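Local coordinates for protein NADH oxidase (Thermus thermophilus, PDB 6RVB) that is a flavoprotein that binds FAD, coenzyme A and NAD and acts as an NADH-dependent coenzyme A disulfide reductase, at residues A194-E199 with F329-L334. Sequence-based numbering, arbitrary orientation.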
ATOM      1  N   ALA A 194     -13.280 -16.475   8.138  1.00 37.34           N
ATOM      2  CA  ALA A 194     -12.530 -17.531   8.759  1.00 35.09           C
ATOM      3  C   ALA A 194     -11.240 -17.080   9.453  1.00 44.29           C
ATOM      4  O   ALA A 194     -10.935 -17.533  10.577  1.00 42.68           O
ATOM      5  CB  ALA A 194     -12.182 -18.479   7.784  1.00 28.49           C
ATOM      6  N   LEU A 195     -10.444 -16.281   8.731  1.00 38.67           N
ATOM      7  CA  LEU A 195      -9.154 -15.836   9.204  1.00 37.68           C
ATOM      8  C   LEU A 195      -9.410 -15.022  10.484  1.00 49.15           C
ATOM      9  O   LEU A 195      -8.560 -14.970  11.402  1.00 48.02           O
ATOM     10  CB  LEU A 195      -8.441 -14.972   8.154  1.00 35.72           C
ATOM     11  CG  LEU A 195      -7.775 -15.639   6.953  1.00 38.45           C
ATOM     12  CD1 LEU A 195      -7.215 -14.647   6.024  1.00 34.79           C
ATOM     13  CD2 LEU A 195      -6.608 -16.416   7.358  1.00 38.10           C
ATOM     14  N   LEU A 196     -10.592 -14.397  10.551  1.00 39.73           N
ATOM     15  CA  LEU A 196     -10.912 -13.551  11.639  1.00 37.60           C
ATOM     16  C   LEU A 196     -11.314 -14.348  12.837  1.00 45.17           C
ATOM     17  O   LEU A 196     -10.895 -14.001  13.906  1.00 42.97           O
ATOM     18  CB  LEU A 196     -12.010 -12.628  11.229  1.00 33.36           C
ATOM     19  CG  LEU A 196     -11.450 -11.332  10.719  1.00 36.53           C
ATOM     20  CD1 LEU A 196     -12.493 -10.692   9.904  1.00 40.53           C
ATOM     21  CD2 LEU A 196     -10.949 -10.450  11.771  1.00 24.56           C
ATOM     22  N   LYS A 197     -12.145 -15.387  12.672  1.00 46.78           N
ATOM     23  CA  LYS A 197     -12.500 -16.308  13.781  1.00 48.57           C
ATOM     24  C   LYS A 197     -11.249 -16.931  14.370  1.00 48.97           C
ATOM     25  O   LYS A 197     -11.148 -17.014  15.554  1.00 44.33           O
ATOM     26  CB  LYS A 197     -13.442 -17.428  13.347  1.00 44.50           C
ATOM     27  CG  LYS A 197     -14.019 -18.305  14.457  1.00 40.54           C
ATOM     28  CD  LYS A 197     -15.187 -19.090  13.829  1.00 53.70           C
ATOM     29  CE  LYS A 197     -16.031 -19.949  14.750  1.00 51.60           C
ATOM     30  NZ  LYS A 197     -15.317 -21.183  15.117  1.00 63.16           N
ATOM     31  N   GLU A 198     -10.292 -17.328  13.542  1.00 43.24           N
ATOM     32  CA  GLU A 198      -9.108 -17.939  14.047  1.00 43.40           C
ATOM     33  C   GLU A 198      -8.354 -16.914  14.875  1.00 46.10           C
ATOM     34  O   GLU A 198      -7.976 -17.208  15.943  1.00 44.57           O
ATOM     35  CB  GLU A 198      -8.300 -18.551  12.932  1.00 44.14           C
ATOM     36  CG  GLU A 198      -7.305 -19.521  13.366  1.00 65.83           C
ATOM     37  CD  GLU A 198      -6.542 -20.147  12.213  1.00106.02           C
ATOM     38  OE1 GLU A 198      -6.868 -19.837  11.032  1.00 94.75           O
ATOM     39  OE2 GLU A 198      -5.611 -20.953  12.498  1.00110.62           O
ATOM     40  N   GLU A 199      -8.180 -15.682  14.428  1.00 48.62           N
ATOM     41  CA  GLU A 199      -7.475 -14.745  15.248  1.00 45.09           C
ATOM     42  C   GLU A 199      -8.198 -14.401  16.496  1.00 50.75           C
ATOM     43  O   GLU A 199      -7.559 -14.175  17.510  1.00 53.70           O
ATOM     44  CB  GLU A 199      -7.102 -13.481  14.535  1.00 39.43           C
ATOM     45  CG  GLU A 199      -5.645 -13.521  14.182  1.00 60.23           C
ATOM     46  CD  GLU A 199      -4.797 -12.714  15.135  1.00 61.28           C
ATOM     47  OE1 GLU A 199      -5.351 -11.686  15.571  1.00 48.46           O
ATOM     48  OE2 GLU A 199      -3.615 -13.113  15.425  1.00 60.83           O
ATOM     49  N   PHE A 329      -9.853  -2.183   8.608  1.00 31.70           N
ATOM     50  CA  PHE A 329      -9.900  -2.137  10.042  1.00 35.66           C
ATOM     51  C   PHE A 329      -8.847  -3.025  10.662  1.00 39.95           C
ATOM     52  O   PHE A 329      -8.241  -3.801  10.004  1.00 41.88           O
ATOM     53  CB  PHE A 329     -11.291  -2.415  10.593  1.00 39.44           C
ATOM     54  CG  PHE A 329     -11.728  -3.851  10.497  1.00 39.77           C
ATOM     55  CD1 PHE A 329     -12.347  -4.307   9.400  1.00 44.70           C
ATOM     56  CD2 PHE A 329     -11.534  -4.725  11.489  1.00 41.44           C
ATOM     57  CE1 PHE A 329     -12.706  -5.602   9.285  1.00 44.58           C
ATOM     58  CE2 PHE A 329     -11.921  -6.007  11.371  1.00 41.00           C
ATOM     59  CZ  PHE A 329     -12.491  -6.435  10.284  1.00 42.07           C
ATOM     60  N   LYS A 330      -8.582  -2.849  11.941  1.00 43.50           N
ATOM     61  CA  LYS A 330      -7.621  -3.680  12.644  1.00 45.92           C
ATOM     62  C   LYS A 330      -8.342  -4.525  13.691  1.00 43.99           C
ATOM     63  O   LYS A 330      -9.153  -4.026  14.499  1.00 52.42           O
ATOM     64  CB  LYS A 330      -6.564  -2.804  13.321  1.00 41.89           C
ATOM     65  CG  LYS A 330      -5.538  -3.538  14.147  1.00 47.90           C
ATOM     66  CD  LYS A 330      -5.064  -2.612  15.301  1.00 44.90           C
ATOM     67  CE  LYS A 330      -3.958  -3.268  16.120  1.00 46.63           C
ATOM     68  NZ  LYS A 330      -4.392  -4.248  17.145  1.00 56.89           N
ATOM     69  N   ALA A 331      -8.045  -5.809  13.680  1.00 40.23           N
ATOM     70  CA  ALA A 331      -8.610  -6.700  14.686  1.00 47.11           C
ATOM     71  C   ALA A 331      -7.475  -7.551  15.242  1.00 43.91           C
ATOM     72  O   ALA A 331      -6.952  -8.401  14.498  1.00 40.51           O
ATOM     73  CB  ALA A 331      -9.680  -7.539  14.080  1.00 30.21           C
ATOM     74  N   PHE A 332      -7.030  -7.271  16.475  1.00 37.26           N
ATOM     75  CA  PHE A 332      -5.808  -7.870  16.977  1.00 42.45           C
ATOM     76  C   PHE A 332      -4.619  -7.765  16.006  1.00 45.63           C
ATOM     77  O   PHE A 332      -4.144  -6.660  15.683  1.00 50.82           O
ATOM     78  CB  PHE A 332      -6.048  -9.302  17.417  1.00 40.25           C
ATOM     79  CG  PHE A 332      -7.108  -9.430  18.479  1.00 45.43           C
ATOM     80  CD1 PHE A 332      -6.797  -9.308  19.783  1.00 42.19           C
ATOM     81  CD2 PHE A 332      -8.447  -9.607  18.138  1.00 48.72           C
ATOM     82  CE1 PHE A 332      -7.765  -9.325  20.718  1.00 47.61           C
ATOM     83  CE2 PHE A 332      -9.443  -9.654  19.077  1.00 42.95           C
ATOM     84  CZ  PHE A 332      -9.119  -9.510  20.355  1.00 45.50           C
ATOM     85  N   ASP A 333      -4.131  -8.894  15.528  1.00 39.57           N
ATOM     86  CA  ASP A 333      -2.930  -8.880  14.722  1.00 38.57           C
ATOM     87  C   ASP A 333      -3.257  -8.965  13.236  1.00 48.93           C
ATOM     88  O   ASP A 333      -2.372  -9.270  12.413  1.00 55.01           O
ATOM     89  CB  ASP A 333      -1.979 -10.038  15.107  1.00 46.68           C
ATOM     90  CG  ASP A 333      -1.495  -9.983  16.609  1.00 69.16           C
ATOM     91  OD1 ASP A 333      -1.248  -8.865  17.200  1.00 59.57           O
ATOM     92  OD2 ASP A 333      -1.375 -11.105  17.217  1.00 72.15           O
ATOM     93  N   LEU A 334      -4.511  -8.708  12.851  1.00 44.81           N
ATOM     94  CA  LEU A 334      -4.854  -8.690  11.445  1.00 36.74           C
ATOM     95  C   LEU A 334      -5.265  -7.322  11.068  1.00 42.13           C
ATOM     96  O   LEU A 334      -5.996  -6.688  11.827  1.00 47.93           O
ATOM     97  CB  LEU A 334      -5.998  -9.637  11.201  1.00 36.35           C
ATOM     98  CG  LEU A 334      -5.660 -11.101  11.239  1.00 35.95           C
ATOM     99  CD1 LEU A 334      -6.822 -11.829  10.802  1.00 29.25           C
ATOM    100  CD2 LEU A 334      -4.470 -11.336  10.330  1.00 30.65           C
TER
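Leu334 and Leu196 carry the apolar centre. CG of Leu334 lies 3.8 Å from CG of Glu199, so the aliphatic part of the glutamate belongs to this centre. CD1 of Leu334 turns to the helix backbone and rests 3.6 Å from Leu195 O. Leu196 reaches across with both branches. Its CD2 meets Ala331 CB at 3.9 Å. Its CD1 comes to the edge of the Phe329 ring, near the ring plane and 4.3 Å from CZ. That ring also meets Tyr159 and touches the bound NAD. Residues 331-334 form a type II' beta turn, which closes the hairpin of strands 327-331 and 334-340 in the antiparallel sheet of the dimerisation domain. Helix 190-202 belongs to the pyridine nucleotide-disulphide oxidoreductase region, so the contact joins the two parts of the subunit beside the NAD pocket. At the polar edge the Glu199 chain bends at chi2 (-101°). Its OE1 accepts Asp333 N at 3.0 Å, a nearly straight bond (163°) that arrives from above the carboxylate plane. An alanine in place of Glu199 would probably leave this turn amide without its acceptor and open a gap beside Leu334. The Asp333 and Glu199 side chains cross at about a right angle, their carboxylate planes 57° apart, with Asp333 OD2 3.5 Å from Glu199 OE2. These like charges may raise the proton affinity of one carboxylate. On the turn's other flank, Lys330 NZ bonds Phe332 O and pairs with Glu166.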